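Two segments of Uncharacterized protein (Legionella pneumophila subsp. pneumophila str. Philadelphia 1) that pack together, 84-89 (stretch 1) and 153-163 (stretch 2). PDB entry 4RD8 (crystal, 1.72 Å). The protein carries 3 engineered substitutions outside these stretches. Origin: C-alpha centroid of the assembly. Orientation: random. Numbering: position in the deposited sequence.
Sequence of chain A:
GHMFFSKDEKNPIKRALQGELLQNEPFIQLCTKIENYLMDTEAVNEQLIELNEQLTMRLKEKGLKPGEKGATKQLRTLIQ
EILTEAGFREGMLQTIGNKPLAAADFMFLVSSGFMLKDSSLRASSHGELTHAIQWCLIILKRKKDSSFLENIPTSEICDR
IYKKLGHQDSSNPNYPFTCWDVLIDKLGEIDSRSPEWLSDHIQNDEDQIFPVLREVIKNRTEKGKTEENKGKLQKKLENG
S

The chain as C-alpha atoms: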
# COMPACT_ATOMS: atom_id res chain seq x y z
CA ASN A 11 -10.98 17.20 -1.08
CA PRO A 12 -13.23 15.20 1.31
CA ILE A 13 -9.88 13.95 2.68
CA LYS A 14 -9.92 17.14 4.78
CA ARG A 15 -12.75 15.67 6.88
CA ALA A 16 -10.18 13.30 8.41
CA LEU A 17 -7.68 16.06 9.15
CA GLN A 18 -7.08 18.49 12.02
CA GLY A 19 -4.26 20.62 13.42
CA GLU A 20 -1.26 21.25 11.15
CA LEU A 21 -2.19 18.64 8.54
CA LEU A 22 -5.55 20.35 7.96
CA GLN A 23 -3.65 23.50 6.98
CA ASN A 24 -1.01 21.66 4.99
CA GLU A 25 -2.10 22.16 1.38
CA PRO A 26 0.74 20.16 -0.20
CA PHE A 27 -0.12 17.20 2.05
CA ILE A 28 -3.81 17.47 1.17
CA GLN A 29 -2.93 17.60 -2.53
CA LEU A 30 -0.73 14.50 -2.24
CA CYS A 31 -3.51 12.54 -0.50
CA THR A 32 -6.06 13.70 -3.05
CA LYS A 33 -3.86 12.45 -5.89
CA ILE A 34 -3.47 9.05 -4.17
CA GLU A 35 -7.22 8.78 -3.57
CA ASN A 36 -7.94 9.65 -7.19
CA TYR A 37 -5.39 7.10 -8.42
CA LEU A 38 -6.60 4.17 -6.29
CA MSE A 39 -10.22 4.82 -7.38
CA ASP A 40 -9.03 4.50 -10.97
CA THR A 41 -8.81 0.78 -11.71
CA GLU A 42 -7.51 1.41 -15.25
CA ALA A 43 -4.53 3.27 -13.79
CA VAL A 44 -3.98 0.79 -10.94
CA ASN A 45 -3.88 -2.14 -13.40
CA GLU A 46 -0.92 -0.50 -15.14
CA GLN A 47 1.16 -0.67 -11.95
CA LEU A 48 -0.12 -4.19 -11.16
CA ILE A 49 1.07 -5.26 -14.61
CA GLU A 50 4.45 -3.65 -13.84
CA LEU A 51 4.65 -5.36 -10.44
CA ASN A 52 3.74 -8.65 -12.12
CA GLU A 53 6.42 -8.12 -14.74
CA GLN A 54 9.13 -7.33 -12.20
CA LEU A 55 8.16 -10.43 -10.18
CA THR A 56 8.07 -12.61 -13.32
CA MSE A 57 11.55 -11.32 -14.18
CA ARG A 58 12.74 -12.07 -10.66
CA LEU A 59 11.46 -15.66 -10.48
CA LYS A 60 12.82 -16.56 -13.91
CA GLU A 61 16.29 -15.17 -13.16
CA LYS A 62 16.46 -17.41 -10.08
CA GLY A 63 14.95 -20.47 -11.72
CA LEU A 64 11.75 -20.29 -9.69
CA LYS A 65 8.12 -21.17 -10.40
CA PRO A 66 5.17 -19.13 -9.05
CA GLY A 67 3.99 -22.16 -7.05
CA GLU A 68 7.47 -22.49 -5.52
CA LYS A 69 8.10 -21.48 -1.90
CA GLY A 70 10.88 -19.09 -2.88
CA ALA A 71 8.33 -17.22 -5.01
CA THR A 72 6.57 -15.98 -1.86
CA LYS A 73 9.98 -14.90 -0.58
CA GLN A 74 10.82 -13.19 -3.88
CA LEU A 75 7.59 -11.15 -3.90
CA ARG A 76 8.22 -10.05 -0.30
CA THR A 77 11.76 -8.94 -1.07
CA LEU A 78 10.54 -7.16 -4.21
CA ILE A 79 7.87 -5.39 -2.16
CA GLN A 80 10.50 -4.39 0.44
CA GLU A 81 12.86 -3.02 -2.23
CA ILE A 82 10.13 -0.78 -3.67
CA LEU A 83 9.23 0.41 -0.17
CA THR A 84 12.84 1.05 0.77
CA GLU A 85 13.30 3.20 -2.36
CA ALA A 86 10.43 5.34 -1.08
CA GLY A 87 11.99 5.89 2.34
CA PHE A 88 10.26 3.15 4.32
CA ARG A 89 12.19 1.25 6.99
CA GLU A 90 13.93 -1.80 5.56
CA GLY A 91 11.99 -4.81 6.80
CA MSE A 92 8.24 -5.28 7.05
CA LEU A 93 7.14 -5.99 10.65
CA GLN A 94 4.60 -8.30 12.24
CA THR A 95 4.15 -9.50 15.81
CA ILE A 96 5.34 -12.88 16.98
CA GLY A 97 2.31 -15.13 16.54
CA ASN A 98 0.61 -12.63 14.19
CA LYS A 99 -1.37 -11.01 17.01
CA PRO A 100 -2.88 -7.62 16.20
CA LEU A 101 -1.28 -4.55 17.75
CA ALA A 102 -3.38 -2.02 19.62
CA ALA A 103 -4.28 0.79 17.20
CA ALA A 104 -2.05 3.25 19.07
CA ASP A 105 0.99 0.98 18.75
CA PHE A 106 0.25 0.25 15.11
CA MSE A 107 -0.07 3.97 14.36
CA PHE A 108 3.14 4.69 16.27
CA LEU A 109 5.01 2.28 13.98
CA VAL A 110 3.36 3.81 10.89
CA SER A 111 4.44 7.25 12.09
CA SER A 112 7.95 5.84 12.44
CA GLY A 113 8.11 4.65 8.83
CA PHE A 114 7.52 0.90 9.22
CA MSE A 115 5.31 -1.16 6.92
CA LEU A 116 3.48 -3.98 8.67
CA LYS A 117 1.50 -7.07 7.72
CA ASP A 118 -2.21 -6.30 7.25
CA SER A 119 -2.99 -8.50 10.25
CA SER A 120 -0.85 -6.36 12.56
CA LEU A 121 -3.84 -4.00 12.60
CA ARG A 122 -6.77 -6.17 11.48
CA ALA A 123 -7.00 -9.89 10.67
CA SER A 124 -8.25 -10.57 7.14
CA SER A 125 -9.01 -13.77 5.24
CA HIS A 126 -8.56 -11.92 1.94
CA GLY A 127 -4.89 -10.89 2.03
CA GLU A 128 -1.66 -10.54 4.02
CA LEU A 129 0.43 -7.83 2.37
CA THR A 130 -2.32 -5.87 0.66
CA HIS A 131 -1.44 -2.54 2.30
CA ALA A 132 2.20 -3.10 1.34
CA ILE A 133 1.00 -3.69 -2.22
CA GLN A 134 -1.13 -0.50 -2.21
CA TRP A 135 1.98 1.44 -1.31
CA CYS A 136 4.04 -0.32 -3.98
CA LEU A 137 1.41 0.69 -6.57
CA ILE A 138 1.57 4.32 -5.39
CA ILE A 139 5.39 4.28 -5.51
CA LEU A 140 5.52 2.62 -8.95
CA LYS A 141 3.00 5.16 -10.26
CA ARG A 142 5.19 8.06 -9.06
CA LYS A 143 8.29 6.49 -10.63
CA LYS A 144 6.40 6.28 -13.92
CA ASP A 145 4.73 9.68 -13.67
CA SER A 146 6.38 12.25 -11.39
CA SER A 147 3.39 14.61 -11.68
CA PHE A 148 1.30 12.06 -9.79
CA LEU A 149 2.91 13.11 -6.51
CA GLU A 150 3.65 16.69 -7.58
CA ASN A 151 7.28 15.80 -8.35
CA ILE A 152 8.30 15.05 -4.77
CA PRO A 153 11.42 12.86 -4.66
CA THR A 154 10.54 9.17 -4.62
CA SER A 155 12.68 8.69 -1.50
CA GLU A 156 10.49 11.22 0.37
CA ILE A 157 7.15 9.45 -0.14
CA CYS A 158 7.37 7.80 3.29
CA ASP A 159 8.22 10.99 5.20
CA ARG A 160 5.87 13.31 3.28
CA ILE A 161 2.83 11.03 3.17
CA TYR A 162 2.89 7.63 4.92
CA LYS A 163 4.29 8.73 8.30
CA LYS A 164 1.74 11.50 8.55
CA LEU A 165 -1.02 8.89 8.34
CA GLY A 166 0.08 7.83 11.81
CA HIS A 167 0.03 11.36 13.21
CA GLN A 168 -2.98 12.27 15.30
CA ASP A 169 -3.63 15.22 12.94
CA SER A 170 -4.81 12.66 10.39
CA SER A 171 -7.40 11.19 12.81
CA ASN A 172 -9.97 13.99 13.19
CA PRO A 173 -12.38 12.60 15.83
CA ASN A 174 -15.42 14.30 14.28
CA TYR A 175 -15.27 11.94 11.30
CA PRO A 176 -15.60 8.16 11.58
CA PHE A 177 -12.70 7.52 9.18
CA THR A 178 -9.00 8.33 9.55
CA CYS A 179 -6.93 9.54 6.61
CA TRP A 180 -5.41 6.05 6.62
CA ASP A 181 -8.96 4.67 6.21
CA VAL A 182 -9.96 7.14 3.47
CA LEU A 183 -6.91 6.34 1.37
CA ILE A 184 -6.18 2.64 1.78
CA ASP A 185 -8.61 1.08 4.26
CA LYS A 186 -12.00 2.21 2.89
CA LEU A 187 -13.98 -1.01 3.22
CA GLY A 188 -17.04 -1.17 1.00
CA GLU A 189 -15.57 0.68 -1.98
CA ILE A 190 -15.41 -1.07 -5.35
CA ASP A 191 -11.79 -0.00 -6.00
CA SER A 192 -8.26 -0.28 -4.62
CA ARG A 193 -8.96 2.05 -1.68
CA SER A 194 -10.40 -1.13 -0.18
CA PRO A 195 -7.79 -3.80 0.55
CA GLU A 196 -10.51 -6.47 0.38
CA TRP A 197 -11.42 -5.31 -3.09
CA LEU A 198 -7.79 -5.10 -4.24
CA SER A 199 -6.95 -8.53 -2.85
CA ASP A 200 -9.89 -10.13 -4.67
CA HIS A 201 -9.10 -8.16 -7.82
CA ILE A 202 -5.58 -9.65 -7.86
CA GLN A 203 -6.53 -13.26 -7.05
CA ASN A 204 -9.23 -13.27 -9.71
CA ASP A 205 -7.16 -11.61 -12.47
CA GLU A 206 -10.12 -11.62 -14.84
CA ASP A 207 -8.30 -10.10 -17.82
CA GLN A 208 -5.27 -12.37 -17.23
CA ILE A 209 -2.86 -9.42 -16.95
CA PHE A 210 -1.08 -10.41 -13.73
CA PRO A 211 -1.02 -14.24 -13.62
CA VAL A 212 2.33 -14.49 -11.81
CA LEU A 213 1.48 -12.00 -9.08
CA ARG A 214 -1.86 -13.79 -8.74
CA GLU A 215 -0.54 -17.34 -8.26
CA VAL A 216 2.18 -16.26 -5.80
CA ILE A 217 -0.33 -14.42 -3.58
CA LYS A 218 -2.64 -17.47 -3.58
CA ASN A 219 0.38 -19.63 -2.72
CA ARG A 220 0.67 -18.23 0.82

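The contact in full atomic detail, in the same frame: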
# COMPACT_ATOMS: atom_id res chain seq x y z
N THR A 84 11.59 0.44 0.34
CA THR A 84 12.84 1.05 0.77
C THR A 84 13.22 2.26 -0.10
O THR A 84 13.64 3.30 0.42
CB THR A 84 13.97 0.04 0.78
OG1 THR A 84 13.62 -1.02 1.69
CG2 THR A 84 15.27 0.69 1.24
N GLU A 85 13.05 2.11 -1.41
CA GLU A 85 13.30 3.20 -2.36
C GLU A 85 12.50 4.45 -2.03
O GLU A 85 12.94 5.57 -2.33
CB GLU A 85 12.94 2.77 -3.78
CG GLU A 85 13.98 1.96 -4.50
CD GLU A 85 13.65 1.80 -5.97
OE1 GLU A 85 13.03 2.73 -6.55
OE2 GLU A 85 14.01 0.75 -6.55
N ALA A 86 11.33 4.25 -1.43
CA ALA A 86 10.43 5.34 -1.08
C ALA A 86 10.64 5.87 0.33
O ALA A 86 9.86 6.71 0.81
CB ALA A 86 8.97 4.92 -1.26
N GLY A 87 11.67 5.38 1.02
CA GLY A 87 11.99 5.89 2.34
C GLY A 87 11.40 5.12 3.51
O GLY A 87 11.53 5.53 4.66
N PHE A 88 10.75 3.99 3.23
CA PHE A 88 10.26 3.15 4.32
C PHE A 88 11.43 2.47 5.04
O PHE A 88 12.53 2.32 4.49
CB PHE A 88 9.30 2.08 3.80
CG PHE A 88 7.96 2.63 3.38
CD1 PHE A 88 7.82 3.34 2.19
CD2 PHE A 88 6.84 2.42 4.17
CE1 PHE A 88 6.58 3.84 1.81
CE2 PHE A 88 5.60 2.92 3.79
CZ PHE A 88 5.47 3.63 2.60
N ARG A 89 11.20 2.06 6.29
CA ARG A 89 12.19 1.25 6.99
C ARG A 89 12.40 -0.04 6.22
O ARG A 89 11.45 -0.57 5.63
CB ARG A 89 11.70 0.90 8.39
CG ARG A 89 11.37 2.11 9.25
CD ARG A 89 12.57 2.60 10.05
NE ARG A 89 12.17 3.74 10.89
CZ ARG A 89 12.87 4.20 11.92
NH1 ARG A 89 14.01 3.62 12.29
NH2 ARG A 89 12.40 5.25 12.58
N PRO A 153 10.47 13.96 -4.44
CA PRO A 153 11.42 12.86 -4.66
C PRO A 153 10.83 11.54 -4.21
O PRO A 153 10.11 11.49 -3.20
CB PRO A 153 12.60 13.23 -3.76
CG PRO A 153 12.54 14.73 -3.67
CD PRO A 153 11.06 15.05 -3.62
N THR A 154 11.11 10.47 -4.95
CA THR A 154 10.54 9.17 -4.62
C THR A 154 10.92 8.76 -3.20
O THR A 154 10.10 8.23 -2.45
CB THR A 154 11.00 8.10 -5.64
OG1 THR A 154 10.50 8.45 -6.94
CG2 THR A 154 10.49 6.72 -5.24
N SER A 155 12.15 9.08 -2.81
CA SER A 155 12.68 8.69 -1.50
C SER A 155 12.00 9.45 -0.35
O SER A 155 12.23 9.13 0.82
CB SER A 155 14.19 8.92 -1.45
OG SER A 155 14.50 10.30 -1.52
N GLU A 156 11.18 10.44 -0.67
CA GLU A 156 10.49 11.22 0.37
C GLU A 156 9.01 10.88 0.51
O GLU A 156 8.30 11.52 1.28
CB GLU A 156 10.68 12.73 0.15
CG GLU A 156 12.15 13.14 0.24
CD GLU A 156 12.39 14.63 0.06
OE1 GLU A 156 11.41 15.38 -0.15
OE2 GLU A 156 13.56 15.06 0.12
N ILE A 157 8.56 9.86 -0.20
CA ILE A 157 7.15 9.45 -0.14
C ILE A 157 6.79 9.02 1.28
O ILE A 157 5.73 9.39 1.80
CB ILE A 157 6.86 8.31 -1.14
CG1 ILE A 157 6.78 8.87 -2.56
CG2 ILE A 157 5.53 7.62 -0.81
CD1 ILE A 157 6.77 7.79 -3.64
N CYS A 158 7.67 8.28 1.93
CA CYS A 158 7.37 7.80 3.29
C CYS A 158 7.25 8.98 4.27
O CYS A 158 6.24 9.12 4.97
CB CYS A 158 8.45 6.83 3.78
SG CYS A 158 8.00 6.02 5.33
N ASP A 159 8.25 9.85 4.29
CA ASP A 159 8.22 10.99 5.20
C ASP A 159 7.08 11.97 4.91
O ASP A 159 6.45 12.48 5.84
CB ASP A 159 9.55 11.75 5.18
CG ASP A 159 10.69 10.97 5.81
OD1 ASP A 159 10.44 9.92 6.42
OD2 ASP A 159 11.85 11.43 5.71
N ARG A 160 6.84 12.26 3.64
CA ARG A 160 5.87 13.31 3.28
C ARG A 160 4.42 12.85 3.33
O ARG A 160 3.51 13.68 3.42
CB ARG A 160 6.17 13.86 1.89
CG ARG A 160 7.41 14.72 1.84
CD ARG A 160 7.52 15.38 0.49
NE ARG A 160 8.80 16.08 0.35
CZ ARG A 160 8.97 17.19 -0.36
NH1 ARG A 160 7.94 17.75 -0.98
NH2 ARG A 160 10.17 17.75 -0.44
N ILE A 161 4.20 11.55 3.22
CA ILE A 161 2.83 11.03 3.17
C ILE A 161 2.54 9.95 4.22
O ILE A 161 1.75 10.15 5.15
CB ILE A 161 2.46 10.50 1.76
CG1 ILE A 161 2.81 11.55 0.68
CG2 ILE A 161 0.99 10.18 1.70
CD1 ILE A 161 2.85 10.96 -0.74
N TYR A 162 3.18 8.80 4.07
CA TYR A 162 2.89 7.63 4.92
C TYR A 162 2.99 7.91 6.42
O TYR A 162 2.07 7.62 7.17
CB TYR A 162 3.82 6.49 4.55
CG TYR A 162 3.59 5.19 5.31
CD1 TYR A 162 2.60 4.30 4.91
CD2 TYR A 162 4.39 4.85 6.38
CE1 TYR A 162 2.42 3.09 5.59
CE2 TYR A 162 4.21 3.64 7.07
CZ TYR A 162 3.21 2.77 6.66
OH TYR A 162 3.05 1.58 7.34
N LYS A 163 4.11 8.48 6.86
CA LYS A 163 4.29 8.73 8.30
C LYS A 163 3.22 9.62 8.87
O LYS A 163 2.83 9.47 10.02
CB LYS A 163 5.68 9.31 8.61
CG LYS A 163 6.84 8.35 8.35
CD LYS A 163 8.16 9.01 8.76
CE LYS A 163 9.33 8.07 8.63
NZ LYS A 163 10.59 8.78 9.03
O HOH W 1 12.31 8.13 5.33

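The apolar centre of this contact is built around the ring of Phe88. Cys158 lies over one face of that ring. Its SG sits 3.9 Å from the ring centroid of Phe88 and only 12° off the ring normal. Its CB is also over the face, 4.2 Å from the same centroid. The polarizable sulfur and a CB hydrogen can thus both meet the pi cloud. Cys158 can do this because its CA-to-CB bond points toward stretch 1 and its chi1 is t.

One helical turn further on, Tyr162 also points toward stretch 1. Phe88 turns its edge toward the face of the Tyr162 ring. The ring centroids of Phe88 and Tyr162 are 4.5 Å apart and the planes meet at 56°. The closest atoms are Phe88 CE2 and Tyr162 CG, at 3.4 Å. Phe88 leaves its backbone sideways, but the end of its side chain comes nearer to stretch 2. Ala86 and Ile157 extend the apolar patch, with Ala86 CB 4.0 Å from Ile157 CB. Both residues are buried.

The backbones come together beside this patch. Ala86 and Ser155 are the register pair, their CA atoms 4.1 Å apart. One hydrogen bond joins the stretches directly: Cys158 N donates to Ala86 O at 2.9 Å, with an angle of 152°. Cys158 lies in the first turn of its helix, where its amide has no acceptor within the helix, and Ala86 O fills that role.

Weaker CA-H...O contacts run alongside. Ala86 CA lies 3.2 Å from Thr154 O, and Ser155 CA lies 3.2 Å from Glu85 O. Gly87 CA approaches Ser155 O at 3.6 Å. A CB on Gly87 would point toward stretch 2 and fall 2.5 Å from Ser155 O, which is a clash. The backbone angles of Gly87, 95/6, call for glycine in their own right. The absence of a side chain therefore lets the turn lie close against stretch 2.

The polar edge is more open. Water 1 bridges the stretches, donating to Gly87 O at 2.8 Å and to Asp159 OD1 at 2.8 Å. Asp159 OD1 also accepts from Lys163 NZ at 2.9 Å, in a salt bridge one turn along. Within stretch 2, Glu156 holds the N-cap position and points away from stretch 1. Its OE1 forms a salt bridge with Arg160 NH2 at 2.7 Å, although the hydrogen bond between these atoms is weak. This pair lies outside the contact.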